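Local coordinates for ABC transporter, periplasmic solute-binding protein (Rhizobium meliloti, PDB 4WED) that probably serves as the periplasmic substrate-binding component of an ABC transporter, with a cargo that may be a peptide, nickel or heme, at residues N272-M277 against F420-A425; G318-A323 against G431-L436; A425-F430 against T512-P517; V308-Y313 against P490-P495; V69-G74 against A324-G329. All blocks are in the same frame, centred on the assembly; numbering follows the deposited sequence.

Contact 1: residues N272-M277 against F420-A425; sequences NVTLVM and FLTYGA
Val-276 and Phe-420 form a hydrogen-bonded antiparallel pair, and the contact is tightest from here to Thr-422. Phe-420 N reaches Val-276 O at 2.9 Å, almost dead straight at 179°, while Val-276 N returns to Phe-420 O. One pair further on, Leu-421 swings its CD2 between two partners, 3.8 Å from Val-273 CG1 and 3.9 Å from Leu-275 CD1. The backbone ladder then gives way to a side chain. Thr-422 N still donates to Thr-274 O, but the acceptor for Thr-274 N is Thr-422 OG1, at 2.7 Å. The hydroxyl sits between backbone N and carbonyl carbon (chi1 60°), where it can stand in for a main-chain carbonyl. Toward Asn-272 the pairing is looser. Ala-425 N gives Asn-272 OD1 a 3.0 Å bond, yet comes in 67° out of the carboxamide plane. Water 1 spans the same end, donating to Ala-425 O at 2.9 Å and only weakly to Asn-272 OD1. Between these ends Gly-424 lies against Val-273, where a CB would clash with CG2. The whole is an edge of the antiparallel sheet, strand 274-279 beside 417-421, in which the last regular pair runs out into a side-chain-bonded loop.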
# COMPACT_ATOMS: atom_id res chain seq x y z
N ASN A 272 -5.72 1.89 -0.57
CA ASN A 272 -5.34 0.73 0.21
C ASN A 272 -4.51 0.98 1.46
O ASN A 272 -4.04 0.05 2.11
CB ASN A 272 -4.67 -0.32 -0.70
CG ASN A 272 -3.46 0.22 -1.45
OD1 ASN A 272 -2.47 0.62 -0.86
ND2 ASN A 272 -3.52 0.18 -2.76
N VAL A 273 -4.40 2.24 1.83
CA VAL A 273 -3.78 2.73 3.05
C VAL A 273 -4.95 3.35 3.86
O VAL A 273 -5.84 4.02 3.31
CB VAL A 273 -2.72 3.86 2.77
CG1 VAL A 273 -2.23 4.54 4.05
CG2 VAL A 273 -1.49 3.33 2.04
N THR A 274 -4.92 3.10 5.16
CA THR A 274 -5.95 3.59 6.04
C THR A 274 -5.32 4.53 7.03
O THR A 274 -4.24 4.26 7.58
CB THR A 274 -6.66 2.44 6.79
OG1 THR A 274 -6.99 1.41 5.83
CG2 THR A 274 -7.94 2.97 7.50
N LEU A 275 -5.98 5.66 7.19
CA LEU A 275 -5.67 6.57 8.28
C LEU A 275 -6.47 6.14 9.45
O LEU A 275 -7.68 6.12 9.38
CB LEU A 275 -6.04 8.01 7.94
CG LEU A 275 -5.82 9.01 9.07
CD1 LEU A 275 -4.36 9.36 9.20
CD2 LEU A 275 -6.60 10.26 8.77
N VAL A 276 -5.80 5.84 10.54
CA VAL A 276 -6.42 5.20 11.69
C VAL A 276 -6.08 6.04 12.87
O VAL A 276 -4.94 6.48 13.02
CB VAL A 276 -5.85 3.78 11.92
CG1 VAL A 276 -6.58 3.08 13.05
CG2 VAL A 276 -5.98 2.95 10.67
N MSE A 277 -7.05 6.29 13.72
CA MSE A 277 -6.74 6.92 14.97
C MSE A 277 -6.53 5.84 16.02
O MSE A 277 -7.26 4.85 16.09
CB MSE A 277 -7.84 7.85 15.36
CG MSE A 277 -7.30 8.69 16.49
SE MSE A 277 -8.67 10.04 16.90
CE MSE A 277 -10.10 8.85 17.57
N PHE A 420 -2.11 7.00 12.77
CA PHE A 420 -1.28 6.09 12.05
C PHE A 420 -1.85 5.93 10.68
O PHE A 420 -3.04 6.14 10.43
CB PHE A 420 -1.31 4.73 12.73
CG PHE A 420 -0.61 4.72 14.04
CD1 PHE A 420 -1.20 5.28 15.15
CD2 PHE A 420 0.63 4.12 14.16
CE1 PHE A 420 -0.55 5.26 16.37
CE2 PHE A 420 1.29 4.11 15.39
CZ PHE A 420 0.70 4.68 16.49
N LEU A 421 -0.97 5.53 9.79
CA LEU A 421 -1.29 5.18 8.42
C LEU A 421 -0.84 3.77 8.27
O LEU A 421 0.21 3.46 8.69
CB LEU A 421 -0.48 6.04 7.46
CG LEU A 421 -0.99 7.47 7.24
CD1 LEU A 421 0.09 8.25 6.53
CD2 LEU A 421 -2.25 7.53 6.42
N THR A 422 -1.68 2.91 7.68
CA THR A 422 -1.25 1.58 7.33
C THR A 422 -0.21 1.59 6.21
O THR A 422 -0.00 2.56 5.52
CB THR A 422 -2.43 0.61 6.99
OG1 THR A 422 -3.22 1.08 5.87
CG2 THR A 422 -3.33 0.43 8.19
N TYR A 423 0.45 0.47 6.06
CA TYR A 423 1.52 0.33 5.11
C TYR A 423 0.99 0.31 3.67
O TYR A 423 1.69 0.81 2.76
CB TYR A 423 2.32 -0.94 5.41
CG TYR A 423 3.19 -0.89 6.66
CD1 TYR A 423 3.27 0.24 7.43
CD2 TYR A 423 3.98 -1.98 7.03
CE1 TYR A 423 4.08 0.28 8.54
CE2 TYR A 423 4.83 -1.92 8.13
CZ TYR A 423 4.85 -0.78 8.89
OH TYR A 423 5.63 -0.64 10.01
N GLY A 424 -0.20 -0.26 3.46
CA GLY A 424 -0.76 -0.36 2.10
C GLY A 424 -0.30 -1.57 1.28
O GLY A 424 0.58 -2.33 1.69
N ALA A 425 -0.91 -1.78 0.11
CA ALA A 425 -0.57 -2.89 -0.75
C ALA A 425 0.85 -2.68 -1.19
O ALA A 425 1.20 -1.54 -1.41
CB ALA A 425 -1.46 -2.92 -1.96
O HOH W 1 0.15 0.62 -2.99

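Contact 2: residues G318-A323 against G431-L436; sequences GNMFSA and GSLVAL
Ser-432, in the first turn of helix 430-437, meets the rim of the Phe-321 ring with its CB and helps seat the loop after strand 315-316 against that helix. That carbon lies in the plane of the ring, 4.0 Å from both CE1 and CZ of Phe-321, so the aromatic edge rather than a face is turned to the helix. The same CB is 4.1 Å from Met-320 CE, the end of a selenomethionine chain that runs out fully extended. Its SE is anti to CA (chi2 -176°), which carries the chain outward. The hydroxyl of Ser-432 does not join in: OG is hydrogen-bonded to Asp-428 and to Tyr-423 N, leaving the carbon side of the residue for the apolar contact. Next comes Leu-433, whose branch splits the work. CG stands 4.1 Å from Phe-321 CE2, and CD2 lies 4.0 Å from Met-320 SE. The two residues of 318-323 are also packed on each other, with Met-320 CG 4.2 Å above the centre of the Phe-321 ring. Helix 471-485 presses on Leu-433 and Phe-321 as well. One turn after Ser-432, Leu-436 N closes the helical bond to Ser-432 O at 2.8 Å. With no hydrogen bond across the two segments, loop and helix are held together by shape and dispersion, the one side-chain hydroxyl being engaged by other partners.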
# COMPACT_ATOMS: atom_id res chain seq x y z
N GLY A 318 -14.79 2.00 7.62
CA GLY A 318 -15.38 1.13 8.62
C GLY A 318 -14.39 0.07 9.10
O GLY A 318 -14.45 -0.36 10.23
N ASN A 319 -13.48 -0.36 8.25
CA ASN A 319 -12.55 -1.45 8.57
C ASN A 319 -11.13 -0.94 8.54
O ASN A 319 -10.81 0.06 7.87
CB ASN A 319 -12.69 -2.55 7.54
CG ASN A 319 -14.05 -3.16 7.57
OD1 ASN A 319 -15.04 -2.46 7.41
ND2 ASN A 319 -14.12 -4.44 7.81
N MSE A 320 -10.27 -1.61 9.29
CA MSE A 320 -8.88 -1.23 9.30
C MSE A 320 -8.31 -1.31 7.92
O MSE A 320 -7.42 -0.54 7.58
CB MSE A 320 -8.06 -2.12 10.20
CG MSE A 320 -6.65 -1.57 10.46
SE MSE A 320 -5.66 -2.92 11.58
CE MSE A 320 -3.80 -2.26 11.29
N PHE A 321 -8.80 -2.24 7.12
CA PHE A 321 -8.30 -2.40 5.78
C PHE A 321 -9.46 -2.33 4.83
O PHE A 321 -10.51 -2.97 5.07
CB PHE A 321 -7.65 -3.74 5.63
CG PHE A 321 -6.47 -3.93 6.49
CD1 PHE A 321 -5.29 -3.19 6.25
CD2 PHE A 321 -6.49 -4.86 7.52
CE1 PHE A 321 -4.17 -3.37 7.05
CE2 PHE A 321 -5.38 -5.03 8.30
CZ PHE A 321 -4.21 -4.29 8.07
N SER A 322 -9.28 -1.57 3.75
CA SER A 322 -10.30 -1.51 2.70
C SER A 322 -10.41 -2.86 1.99
O SER A 322 -9.53 -3.72 2.11
CB SER A 322 -10.04 -0.38 1.69
OG SER A 322 -9.24 -0.82 0.60
N ALA A 323 -11.50 -3.02 1.25
CA ALA A 323 -11.84 -4.25 0.49
C ALA A 323 -10.86 -4.55 -0.66
O ALA A 323 -10.76 -5.67 -1.14
CB ALA A 323 -13.27 -4.11 -0.05
N GLY A 431 1.66 -7.02 7.16
CA GLY A 431 2.71 -6.03 7.46
C GLY A 431 2.27 -5.07 8.55
O GLY A 431 2.99 -4.85 9.51
N SER A 432 1.07 -4.53 8.42
CA SER A 432 0.56 -3.55 9.38
C SER A 432 0.10 -4.19 10.66
O SER A 432 0.35 -3.66 11.74
CB SER A 432 -0.62 -2.77 8.78
OG SER A 432 -0.19 -2.01 7.66
N LEU A 433 -0.60 -5.32 10.55
CA LEU A 433 -1.03 -6.04 11.71
C LEU A 433 0.13 -6.39 12.62
O LEU A 433 0.07 -6.16 13.82
CB LEU A 433 -1.69 -7.35 11.32
CG LEU A 433 -3.17 -7.22 11.00
CD1 LEU A 433 -3.78 -8.59 10.76
CD2 LEU A 433 -3.93 -6.49 12.11
N VAL A 434 1.15 -6.98 12.04
CA VAL A 434 2.27 -7.39 12.80
C VAL A 434 3.02 -6.18 13.33
O VAL A 434 3.30 -6.09 14.53
CB VAL A 434 3.20 -8.28 11.95
CG1 VAL A 434 4.57 -8.41 12.58
CG2 VAL A 434 2.57 -9.67 11.76
N ALA A 435 3.35 -5.24 12.44
CA ALA A 435 4.20 -4.13 12.81
C ALA A 435 3.52 -3.18 13.81
O ALA A 435 4.19 -2.64 14.69
CB ALA A 435 4.64 -3.36 11.59
N LEU A 436 2.20 -3.01 13.68
CA LEU A 436 1.51 -2.01 14.46
C LEU A 436 0.67 -2.59 15.60
O LEU A 436 0.18 -1.84 16.44
CB LEU A 436 0.58 -1.17 13.57
CG LEU A 436 1.23 -0.42 12.39
CD1 LEU A 436 0.13 0.35 11.65
CD2 LEU A 436 2.33 0.54 12.82

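Contact 3: residues A425-F430 against T512-P517; sequences APYDPF and TEYDMP. With NA (sodium ion), chain B.
An ST turn at Thr-512, set in a type I beta turn that ends on the sodium-binding residue Asp-515, presents Tyr-514 to Ala-425, Pro-426 and Tyr-427. Thr-512 OG1 lies between its backbone N and carbonyl carbon (chi1 81°), where it accepts from Tyr-514 N at 3.0 Å. In turn it donates to Asp-515 OD2, which it meets from above the carboxylate plane. The other carboxylate oxygen, OD1, binds the sodium ion, whose further ligands include three waters and Asp-62, so Thr-512 acts from the second shell. Across the contact, Thr-512 CG2 rests 4.0 Å from Ala-425 CB. Tyr-514 carries most of the contact; its CE2 lies 3.7 Å from Ala-425 O, which sits in the ring plane at the edge, and 3.9 Å from Pro-426 CD. Pro-426 follows a cis peptide bond, and its CD also covers one face of the Tyr-427 ring, 3.8 Å above the centre. The two tyrosines cross at about a right angle, with Tyr-514 OH 3.8 Å from Tyr-427 CE2 at the ring edge. Water 1, which also bonds Ala-425 O, accepts from Glu-513 N. An alanine in place of Thr-512 would probably leave Tyr-514 N without its acceptor and Asp-515 OD2 without the hydroxyl, hold the carboxylate less firmly and open a gap beside Ala-425 CB. Tyr-71 of strand 69-71 touches Ala-425, Pro-426 and Thr-512, Met-516 reaches helix 58-61, and Pro-429 and Phe-430 lean on helix 471-485.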
# COMPACT_ATOMS: atom_id res chain seq x y z
N ALA A 425 -0.91 -1.78 0.11
CA ALA A 425 -0.57 -2.89 -0.75
C ALA A 425 0.85 -2.68 -1.19
O ALA A 425 1.20 -1.54 -1.41
CB ALA A 425 -1.46 -2.92 -1.96
N PRO A 426 1.67 -3.73 -1.34
CA PRO A 426 1.29 -5.13 -1.26
C PRO A 426 1.72 -5.81 0.05
O PRO A 426 1.78 -7.03 0.11
CB PRO A 426 2.11 -5.74 -2.39
CG PRO A 426 3.40 -4.95 -2.36
CD PRO A 426 3.03 -3.57 -1.86
N TYR A 427 1.95 -5.00 1.09
CA TYR A 427 2.43 -5.46 2.37
C TYR A 427 1.30 -5.88 3.35
O TYR A 427 1.57 -6.40 4.43
CB TYR A 427 3.22 -4.35 3.02
CG TYR A 427 4.23 -3.64 2.14
CD1 TYR A 427 5.36 -4.32 1.64
CD2 TYR A 427 4.07 -2.29 1.80
CE1 TYR A 427 6.25 -3.71 0.82
CE2 TYR A 427 5.01 -1.67 0.97
CZ TYR A 427 6.08 -2.39 0.48
OH TYR A 427 7.03 -1.78 -0.29
N ASP A 428 0.05 -5.64 3.00
CA ASP A 428 -1.00 -5.74 4.02
C ASP A 428 -1.87 -6.91 3.67
O ASP A 428 -2.01 -7.23 2.51
CB ASP A 428 -1.87 -4.44 4.07
CG ASP A 428 -1.30 -3.38 4.98
OD1 ASP A 428 -0.43 -3.73 5.79
OD2 ASP A 428 -1.65 -2.19 4.84
N PRO A 429 -2.53 -7.51 4.66
CA PRO A 429 -2.71 -6.93 6.01
C PRO A 429 -1.66 -7.28 7.02
O PRO A 429 -1.58 -6.63 8.06
CB PRO A 429 -4.07 -7.50 6.45
CG PRO A 429 -4.22 -8.76 5.66
CD PRO A 429 -3.60 -8.49 4.33
N PHE A 430 -0.82 -8.28 6.71
CA PHE A 430 0.08 -8.80 7.72
C PHE A 430 1.17 -7.83 8.11
O PHE A 430 1.56 -7.80 9.30
CB PHE A 430 0.65 -10.16 7.32
CG PHE A 430 -0.36 -11.28 7.43
CD1 PHE A 430 -0.93 -11.60 8.66
CD2 PHE A 430 -0.75 -12.02 6.31
CE1 PHE A 430 -1.88 -12.64 8.77
CE2 PHE A 430 -1.67 -13.06 6.41
CZ PHE A 430 -2.25 -13.37 7.64
N THR A 512 -1.23 -1.10 -7.21
CA THR A 512 -0.36 -0.62 -6.16
C THR A 512 0.32 0.61 -6.66
O THR A 512 0.27 0.92 -7.83
CB THR A 512 0.72 -1.65 -5.72
OG1 THR A 512 1.82 -1.63 -6.62
CG2 THR A 512 0.17 -3.09 -5.62
N GLU A 513 0.95 1.30 -5.74
CA GLU A 513 1.70 2.50 -6.03
C GLU A 513 3.06 2.18 -6.64
O GLU A 513 3.87 3.09 -6.85
CB GLU A 513 1.89 3.29 -4.74
CG GLU A 513 0.62 3.94 -4.17
CD GLU A 513 -0.16 4.84 -5.15
OE1 GLU A 513 0.39 5.40 -6.16
OE2 GLU A 513 -1.38 4.97 -4.95
N TYR A 514 3.33 0.90 -6.92
CA TYR A 514 4.66 0.48 -7.42
C TYR A 514 4.58 0.01 -8.88
O TYR A 514 5.58 -0.38 -9.49
CB TYR A 514 5.28 -0.56 -6.47
CG TYR A 514 5.25 -0.06 -5.06
CD1 TYR A 514 6.13 0.91 -4.64
CD2 TYR A 514 4.28 -0.51 -4.15
CE1 TYR A 514 6.11 1.41 -3.35
CE2 TYR A 514 4.21 -0.02 -2.85
CZ TYR A 514 5.14 0.94 -2.45
OH TYR A 514 5.09 1.48 -1.17
N ASP A 515 3.35 0.10 -9.42
CA ASP A 515 2.99 -0.30 -10.77
C ASP A 515 2.79 0.93 -11.62
O ASP A 515 2.29 1.92 -11.12
CB ASP A 515 1.62 -0.98 -10.77
CG ASP A 515 1.65 -2.39 -10.27
OD1 ASP A 515 2.36 -3.24 -10.88
OD2 ASP A 515 0.92 -2.65 -9.27
N MSE A 516 3.07 0.78 -12.91
CA MSE A 516 2.70 1.75 -13.92
C MSE A 516 1.45 1.32 -14.65
O MSE A 516 1.43 0.30 -15.32
CB MSE A 516 3.86 1.78 -14.90
CG MSE A 516 3.63 2.83 -15.99
SE MSE A 516 3.82 4.66 -15.28
CE MSE A 516 5.76 5.03 -15.21
N PRO A 517 0.39 2.14 -14.60
CA PRO A 517 -0.86 1.79 -15.25
C PRO A 517 -0.86 2.03 -16.76
O PRO A 517 -1.55 2.92 -17.26
CB PRO A 517 -1.88 2.71 -14.55
CG PRO A 517 -1.07 3.92 -14.18
CD PRO A 517 0.36 3.49 -14.02
NA NA B . 2.34 -3.79 -13.26
O HOH W 1 0.15 0.62 -2.99
O HOH W 2 1.02 -1.98 -14.24
O HOH W 3 3.18 -5.85 -11.99
O HOH W 4 3.37 -4.42 -14.96

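Contact 4: residues V308-Y313 against P490-P495; sequences VLYHGY and PLVYVP
Tyr-310, in the last turn of helix 302-310, lays one face of its ring over Pro-495 and on that same side reaches Val-492 and Val-494 of strand 488-500. From CB, with CG anti to the carbonyl carbon (chi1 -62°), the side chain heads for the strand. The contact proper begins at CG, 4.0 Å from Pro-495 CD. CD1 comes closer, 3.6 Å from the same CD, and CE1 passes it at 3.8 Å before coming near Val-494 CG1. Pro-495 CD thus stands over one ring face, 29° off the normal, in a CH-pi contact, while Leu-309 CG covers the opposite face, offset toward the rim. Along the ring's other flank, still on the proline side, CE2 approaches Val-492 CG2 at 4.2 Å. The tip, OH, ends beside Val-494, 3.8 Å from its CG2. Behind the ring a type I' turn, closed by Tyr-313 N on Tyr-310 O at 3.0 Å, brings Tyr-313 back to the same proline, with its backbone O 3.7 Å from Pro-495 CB. Tyr-313 OH is occupied by Glu-260. An alanine at Tyr-310 would probably open a gap between helix and strand, with Pro-495 CD and the Val-492 and Val-494 methyls deprived of the ring they pack on. No hydrogen bond spans the two segments, so helix and strand are joined by close apolar fit, with the CH-pi contact the one element that has a preferred direction.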
# COMPACT_ATOMS: atom_id res chain seq x y z
N VAL A 308 -12.60 18.06 4.19
CA VAL A 308 -11.59 19.05 4.53
C VAL A 308 -10.22 18.61 4.03
O VAL A 308 -9.49 19.38 3.44
CB VAL A 308 -11.58 19.30 6.06
CG1 VAL A 308 -10.48 20.25 6.45
CG2 VAL A 308 -12.92 19.86 6.53
N LEU A 309 -9.86 17.36 4.23
CA LEU A 309 -8.51 16.98 3.92
C LEU A 309 -8.33 16.53 2.48
O LEU A 309 -7.31 16.83 1.89
CB LEU A 309 -8.01 15.91 4.89
CG LEU A 309 -6.53 15.52 4.72
CD1 LEU A 309 -5.60 16.71 4.52
CD2 LEU A 309 -6.07 14.72 5.92
N TYR A 310 -9.30 15.81 1.92
CA TYR A 310 -9.15 15.23 0.58
C TYR A 310 -10.18 15.76 -0.39
O TYR A 310 -10.42 15.15 -1.44
CB TYR A 310 -9.26 13.71 0.67
CG TYR A 310 -8.16 13.11 1.52
CD1 TYR A 310 -6.89 12.85 0.97
CD2 TYR A 310 -8.37 12.83 2.86
CE1 TYR A 310 -5.87 12.34 1.74
CE2 TYR A 310 -7.35 12.30 3.65
CZ TYR A 310 -6.10 12.06 3.09
OH TYR A 310 -5.08 11.55 3.88
N HIS A 311 -10.82 16.89 -0.05
CA HIS A 311 -11.82 17.48 -0.93
C HIS A 311 -12.94 16.53 -1.33
O HIS A 311 -13.43 16.60 -2.44
CB HIS A 311 -11.17 18.04 -2.20
CG HIS A 311 -10.55 19.39 -2.01
ND1 HIS A 311 -9.20 19.56 -1.85
CD2 HIS A 311 -11.11 20.62 -1.94
CE1 HIS A 311 -8.94 20.85 -1.71
NE2 HIS A 311 -10.08 21.51 -1.75
N GLY A 312 -13.34 15.66 -0.40
CA GLY A 312 -14.45 14.76 -0.61
C GLY A 312 -14.07 13.47 -1.31
O GLY A 312 -14.90 12.61 -1.49
N TYR A 313 -12.82 13.34 -1.70
CA TYR A 313 -12.39 12.20 -2.49
C TYR A 313 -12.14 10.89 -1.68
O TYR A 313 -12.14 9.79 -2.26
CB TYR A 313 -11.09 12.57 -3.18
CG TYR A 313 -11.18 13.39 -4.44
CD1 TYR A 313 -12.09 13.07 -5.45
CD2 TYR A 313 -10.30 14.47 -4.66
CE1 TYR A 313 -12.15 13.83 -6.62
CE2 TYR A 313 -10.36 15.23 -5.82
CZ TYR A 313 -11.27 14.89 -6.80
OH TYR A 313 -11.32 15.62 -7.98
N PRO A 490 -10.50 3.46 12.69
CA PRO A 490 -10.19 3.79 11.30
C PRO A 490 -11.00 4.99 10.85
O PRO A 490 -12.13 5.11 11.21
CB PRO A 490 -10.61 2.54 10.53
CG PRO A 490 -10.71 1.44 11.53
CD PRO A 490 -11.12 2.12 12.81
N LEU A 491 -10.39 5.92 10.15
CA LEU A 491 -11.07 7.17 9.82
C LEU A 491 -11.49 7.19 8.36
O LEU A 491 -12.65 7.00 8.06
CB LEU A 491 -10.16 8.32 10.19
CG LEU A 491 -9.84 8.38 11.68
CD1 LEU A 491 -8.91 9.55 11.93
CD2 LEU A 491 -11.12 8.57 12.46
N VAL A 492 -10.53 7.28 7.45
CA VAL A 492 -10.77 7.24 6.03
C VAL A 492 -9.71 6.36 5.32
O VAL A 492 -8.62 6.13 5.85
CB VAL A 492 -10.69 8.64 5.42
CG1 VAL A 492 -11.86 9.52 5.86
CG2 VAL A 492 -9.36 9.28 5.79
N TYR A 493 -10.07 5.86 4.14
CA TYR A 493 -9.13 5.34 3.20
C TYR A 493 -8.54 6.50 2.43
O TYR A 493 -9.24 7.46 2.00
CB TYR A 493 -9.81 4.30 2.29
CG TYR A 493 -10.52 3.22 3.11
CD1 TYR A 493 -9.84 2.51 4.07
CD2 TYR A 493 -11.88 2.96 2.95
CE1 TYR A 493 -10.46 1.56 4.84
CE2 TYR A 493 -12.54 2.00 3.73
CZ TYR A 493 -11.81 1.31 4.68
OH TYR A 493 -12.37 0.35 5.48
N VAL A 494 -7.24 6.45 2.26
CA VAL A 494 -6.50 7.53 1.60
C VAL A 494 -6.55 7.34 0.08
O VAL A 494 -5.94 6.42 -0.45
CB VAL A 494 -5.04 7.51 2.08
CG1 VAL A 494 -4.19 8.56 1.37
CG2 VAL A 494 -4.98 7.74 3.59
N PRO A 495 -7.27 8.21 -0.64
CA PRO A 495 -7.48 7.91 -2.06
C PRO A 495 -6.23 8.18 -2.90
O PRO A 495 -5.31 8.87 -2.47
CB PRO A 495 -8.57 8.89 -2.43
CG PRO A 495 -8.18 10.11 -1.66
CD PRO A 495 -7.56 9.63 -0.37

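Contact 5: residues V69-G74 against A324-G329; sequences VKYGKG and ALPYAG
Ala-324 O has two partners: water 5 donates to it at 2.7 Å, and Gly-74 CA comes within 3.1 Å in a CA-H...O contact bent to 132° at the hydrogen. Water 5 also lies 2.7 Å from Tyr-71 OH, in the plane of that ring, and so ties the tyrosine to the carbonyl. Strand 69-71 pairs with 77-79 in a two-stranded antiparallel hairpin, and the contact sets its connecting loop against the loop before helix 339-348, consistent with a bridge between the two lobes of a solute-binding protein. CG of Tyr-71 is anti to its backbone N (chi1 -174°), and the ring's hydroxyl end comes up to that loop. A second water, water 6, sits 2.8 Å from Gly-74 O and 2.9 Å from Leu-325 O, though whether it makes both bonds at once is not settled. Gly-74 has positive phi, and its O faces Pro-326, whose CB lies 3.6 Å from that oxygen. Gln-161 of helix 159-162 touches both Tyr-71 and Pro-326. Side chain meets side chain at the tyrosine tip, where Tyr-71 OH lies 3.8 Å from Leu-325 CD2 and meets Pro-326 CD tip to tip at 3.4 Å.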
# COMPACT_ATOMS: atom_id res chain seq x y z
N VAL A 69 4.62 -14.15 -10.09
CA VAL A 69 3.18 -13.95 -9.92
C VAL A 69 2.95 -12.48 -9.76
O VAL A 69 3.82 -11.75 -9.27
CB VAL A 69 2.62 -14.67 -8.67
CG1 VAL A 69 2.72 -16.16 -8.85
CG2 VAL A 69 3.33 -14.28 -7.39
N LYS A 70 1.78 -12.05 -10.21
CA LYS A 70 1.36 -10.67 -10.15
C LYS A 70 0.35 -10.48 -9.02
O LYS A 70 -0.49 -11.38 -8.71
CB LYS A 70 0.75 -10.22 -11.49
CG LYS A 70 1.74 -9.48 -12.40
N TYR A 71 0.46 -9.31 -8.41
CA TYR A 71 -0.49 -8.81 -7.43
C TYR A 71 -1.64 -8.18 -8.16
O TYR A 71 -1.50 -7.10 -8.67
CB TYR A 71 0.14 -7.83 -6.50
CG TYR A 71 -0.72 -7.34 -5.33
CD1 TYR A 71 -1.72 -6.36 -5.50
CD2 TYR A 71 -0.48 -7.78 -4.06
CE1 TYR A 71 -2.46 -5.90 -4.39
CE2 TYR A 71 -1.21 -7.34 -2.97
CZ TYR A 71 -2.20 -6.41 -3.14
OH TYR A 71 -2.85 -6.01 -2.01
N GLY A 72 -2.79 -8.88 -8.19
CA GLY A 72 -3.92 -8.45 -8.99
C GLY A 72 -4.83 -7.63 -8.13
O GLY A 72 -4.62 -7.49 -6.92
N LYS A 73 -5.84 -7.07 -8.77
CA LYS A 73 -6.97 -6.48 -8.09
C LYS A 73 -7.45 -7.32 -6.90
O LYS A 73 -7.65 -8.52 -7.03
CB LYS A 73 -8.13 -6.25 -9.07
N GLY A 74 -7.63 -6.67 -5.76
CA GLY A 74 -8.10 -7.31 -4.56
C GLY A 74 -6.97 -8.10 -3.89
O GLY A 74 -7.18 -8.85 -2.96
N ALA A 324 -10.14 -3.52 -1.10
CA ALA A 324 -9.08 -3.66 -2.07
C ALA A 324 -7.98 -4.63 -1.58
O ALA A 324 -7.28 -5.23 -2.40
CB ALA A 324 -8.47 -2.28 -2.38
N LEU A 325 -7.82 -4.76 -0.26
CA LEU A 325 -6.78 -5.66 0.27
C LEU A 325 -7.27 -7.04 0.39
O LEU A 325 -8.47 -7.27 0.52
CB LEU A 325 -6.29 -5.19 1.64
CG LEU A 325 -5.54 -3.87 1.42
CD1 LEU A 325 -5.73 -2.96 2.61
CD2 LEU A 325 -4.06 -4.11 1.10
N PRO A 326 -6.34 -7.99 0.33
CA PRO A 326 -6.73 -9.37 0.55
C PRO A 326 -6.94 -9.57 2.04
O PRO A 326 -6.36 -8.84 2.85
CB PRO A 326 -5.53 -10.17 0.01
CG PRO A 326 -4.38 -9.22 -0.07
CD PRO A 326 -4.91 -7.83 -0.04
N TYR A 327 -7.79 -10.51 2.39
CA TYR A 327 -8.00 -10.89 3.80
C TYR A 327 -8.39 -9.69 4.66
O TYR A 327 -8.02 -9.59 5.84
CB TYR A 327 -6.74 -11.61 4.36
CG TYR A 327 -6.26 -12.73 3.43
CD1 TYR A 327 -7.01 -13.91 3.26
CD2 TYR A 327 -5.09 -12.58 2.70
CE1 TYR A 327 -6.58 -14.91 2.40
CE2 TYR A 327 -4.64 -13.56 1.84
CZ TYR A 327 -5.37 -14.72 1.68
OH TYR A 327 -4.87 -15.64 0.79
N ALA A 328 -9.15 -8.79 4.07
CA ALA A 328 -9.48 -7.55 4.74
C ALA A 328 -10.63 -7.69 5.76
O ALA A 328 -10.85 -6.82 6.57
CB ALA A 328 -9.80 -6.49 3.69
N GLY A 329 -11.35 -8.80 5.70
CA GLY A 329 -12.33 -9.17 6.70
C GLY A 329 -13.73 -8.95 6.20
O GLY A 329 -13.97 -8.37 5.16
O HOH W 5 -4.75 -4.20 -2.69
O HOH W 6 -9.73 -8.73 -1.71

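How the contacts relate
Contacts 1 and 4 share the antiparallel sheet, since strand 274-279 lies between 417-421 and 488-500, but one is a ladder of hydrogen bonds and the other an apolar rest for a helix. Contact 1 is only partly buried, whereas contacts 2 to 5 are largely buried. Contact 2 is apolar; contacts 3 and 5, whose centres are about 9 Å apart, join loops and, in contact 5, a short strand, with the help of waters. Tyr-71 links these two, touching Ala-425, which contact 1 shares with contact 3. Thr-274 OG1 with Met-320 O ties contact 1 to contact 2. Contact 3 lies nearest the chain centre and contact 4 furthest out, touching neither contact 3 nor contact 5.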